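Local coordinates for insecticidal crystal protein Cry7Cal (Bacillus thuringiensis, PDB 5ZI1) that is an insecticidal toxin active against the locust Locusta migratoria manilensis, probably acting after binding receptors in the insect, as other delta endotoxins do, at residues A[536-541]-A[576-581]. Numbering follows the deposited sequence.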
loop_
_atom_site.group_PDB
_atom_site.type_symbol
_atom_site.label_atom_id
_atom_site.label_comp_id
_atom_site.label_asym_id
_atom_site.label_seq_id
_atom_site.Cartn_x
_atom_site.Cartn_y
_atom_site.Cartn_z
ATOM N N MET A 536 0.191 16.594 -23.642
ATOM C CA MET A 536 0.453 16.824 -22.230
ATOM C C MET A 536 1.624 17.793 -22.080
ATOM O O MET A 536 2.431 17.967 -22.995
ATOM C CB MET A 536 0.749 15.487 -21.517
ATOM C CG MET A 536 0.614 15.504 -19.995
ATOM S SD MET A 536 0.960 13.888 -19.227
ATOM C CE MET A 536 -0.428 12.921 -19.850
ATOM N N SER A 537 1.724 18.418 -20.908
ATOM C CA SER A 537 2.788 19.375 -20.648
ATOM C C SER A 537 3.078 19.428 -19.152
ATOM O O SER A 537 2.189 19.196 -18.323
ATOM C CB SER A 537 2.424 20.772 -21.153
ATOM O OG SER A 537 3.410 21.714 -20.775
ATOM N N PHE A 538 4.326 19.756 -18.812
ATOM C CA PHE A 538 4.744 19.767 -17.420
ATOM C C PHE A 538 5.687 20.941 -17.178
ATOM O O PHE A 538 6.453 21.333 -18.064
ATOM C CB PHE A 538 5.406 18.436 -17.031
ATOM C CG PHE A 538 5.460 18.201 -15.551
ATOM C CD1 PHE A 538 4.391 17.616 -14.889
ATOM C CD2 PHE A 538 6.573 18.572 -14.818
ATOM C CE1 PHE A 538 4.432 17.404 -13.523
ATOM C CE2 PHE A 538 6.621 18.363 -13.454
ATOM C CZ PHE A 538 5.551 17.779 -12.807
ATOM N N SER A 539 5.605 21.515 -15.976
ATOM C CA SER A 539 6.423 22.673 -15.642
ATOM C C SER A 539 7.890 22.369 -15.881
ATOM O O SER A 539 8.340 21.231 -15.732
ATOM C CB SER A 539 6.228 23.079 -14.182
ATOM O OG SER A 539 4.943 23.638 -13.978
ATOM N N GLY A 540 8.639 23.398 -16.259
ATOM C CA GLY A 540 10.068 23.259 -16.425
ATOM C C GLY A 540 10.498 22.572 -17.696
ATOM O O GLY A 540 11.706 22.452 -17.941
ATOM N N ILE A 541 9.561 22.092 -18.501
ATOM C CA ILE A 541 9.875 21.425 -19.754
ATOM C C ILE A 541 9.238 22.216 -20.877
ATOM O O ILE A 541 8.034 22.498 -20.845
ATOM C CB ILE A 541 9.404 19.967 -19.761
ATOM C CG1 ILE A 541 10.259 19.191 -18.769
ATOM C CG2 ILE A 541 9.536 19.384 -21.171
ATOM C CD1 ILE A 541 9.713 17.897 -18.412
ATOM N N SER A 576 5.429 22.679 -9.572
ATOM C CA SER A 576 5.257 22.008 -10.854
ATOM C C SER A 576 3.794 21.716 -11.118
ATOM O O SER A 576 3.059 21.286 -10.219
ATOM C CB SER A 576 6.029 20.696 -10.927
ATOM O OG SER A 576 7.421 20.917 -10.947
ATOM N N MET A 577 3.395 21.925 -12.368
ATOM C CA MET A 577 2.034 21.727 -12.820
ATOM C C MET A 577 2.049 20.750 -13.979
ATOM O O MET A 577 2.955 20.792 -14.816
ATOM C CB MET A 577 1.393 23.049 -13.250
ATOM C CG MET A 577 0.489 23.659 -12.190
ATOM S SD MET A 577 1.078 25.192 -11.456
ATOM C CE MET A 577 2.801 24.828 -11.169
ATOM N N LEU A 578 1.070 19.847 -13.998
ATOM C CA LEU A 578 0.813 19.013 -15.161
ATOM C C LEU A 578 -0.365 19.615 -15.902
ATOM O O LEU A 578 -1.324 20.082 -15.280
ATOM C CB LEU A 578 0.508 17.558 -14.787
ATOM C CG LEU A 578 0.404 16.598 -15.988
ATOM C CD1 LEU A 578 1.160 15.305 -15.729
ATOM C CD2 LEU A 578 -1.029 16.297 -16.368
ATOM N N TYR A 579 -0.276 19.622 -17.231
ATOM C CA TYR A 579 -1.291 20.226 -18.073
ATOM C C TYR A 579 -1.752 19.221 -19.114
ATOM O O TYR A 579 -0.981 18.376 -19.567
ATOM C CB TYR A 579 -0.768 21.476 -18.802
ATOM C CG TYR A 579 -0.184 22.550 -17.927
ATOM C CD1 TYR A 579 1.126 22.484 -17.507
ATOM C CD2 TYR A 579 -0.937 23.649 -17.552
ATOM C CE1 TYR A 579 1.672 23.472 -16.715
ATOM C CE2 TYR A 579 -0.402 24.649 -16.755
ATOM C CZ TYR A 579 0.907 24.554 -16.342
ATOM O OH TYR A 579 1.463 25.539 -15.553
ATOM N N ILE A 580 -3.018 19.336 -19.491
ATOM C CA ILE A 580 -3.568 18.697 -20.672
ATOM C C ILE A 580 -3.986 19.823 -21.595
ATOM O O ILE A 580 -4.815 20.657 -21.217
ATOM C CB ILE A 580 -4.768 17.796 -20.347
ATOM C CG1 ILE A 580 -4.357 16.632 -19.443
ATOM C CG2 ILE A 580 -5.416 17.291 -21.633
ATOM C CD1 ILE A 580 -3.366 15.688 -20.078
ATOM N N ILE A 581 -3.426 19.851 -22.801
ATOM C CA ILE A 581 -3.739 20.905 -23.759
ATOM C C ILE A 581 -5.086 20.542 -24.372
ATOM O O ILE A 581 -5.159 19.715 -25.290
ATOM C CB ILE A 581 -2.643 21.059 -24.818
ATOM C CG1 ILE A 581 -1.268 21.108 -24.146
ATOM C CG2 ILE A 581 -2.872 22.309 -25.664
ATOM C CD1 ILE A 581 -1.148 22.163 -23.061
HETATM O O HOH W 1 4.177 25.975 -15.446
#
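Met536, Phe538, Leu578 and Ile580 form the buried face of two antiparallel strands in domain III, the beta-sandwich that ends the three-domain toxin core of a longer protein. Ser537 and Tyr579 make the hydrogen-bonded pair, joined by Tyr579 N to Ser537 O at 2.7 Å and by Ser537 N to Tyr579 O. On the inner face, Met536 SD rests on Leu578 CD1 at 3.8 Å, while Met536 CG and CE both meet Ile580 CD1; the unbranched thioether chain thus touches both branched neighbours. Phe538 CG is anti to the backbone N, beside its own carbonyl carbon (chi1 -161°). In the ring, CD1 touches Leu578 CB, CE2 approaches Ser576 CB at 3.5 Å, and Met577 O sits over one face, offset toward the rim. Val524 and Val526 of strand 521-530, with Leu562 and Met564 of strand 560-571, continue this apolar layer from the opposing sheet.

The other face is more polar and partly solvated. Ser537 OG bonds to Asp544 OD1, and the edge of the Tyr579 ring lies near Ser537 O. Tyrosine suits this partly exposed place because its OH can hydrogen-bond to water. Beyond Phe538 the chain leaves the strand in a type II turn, where Gly540 readily adopts the positive phi. Ser539 keeps the ladder going: its N donates to Met577 O at 3.0 Å, and its small side chain stands in for a backbone carbonyl, OG accepting Met577 N at 2.8 Å. A water then bridges the two hydroxyls, 2.9 Å from Ser539 OG and 2.8 Å from Tyr579 OH.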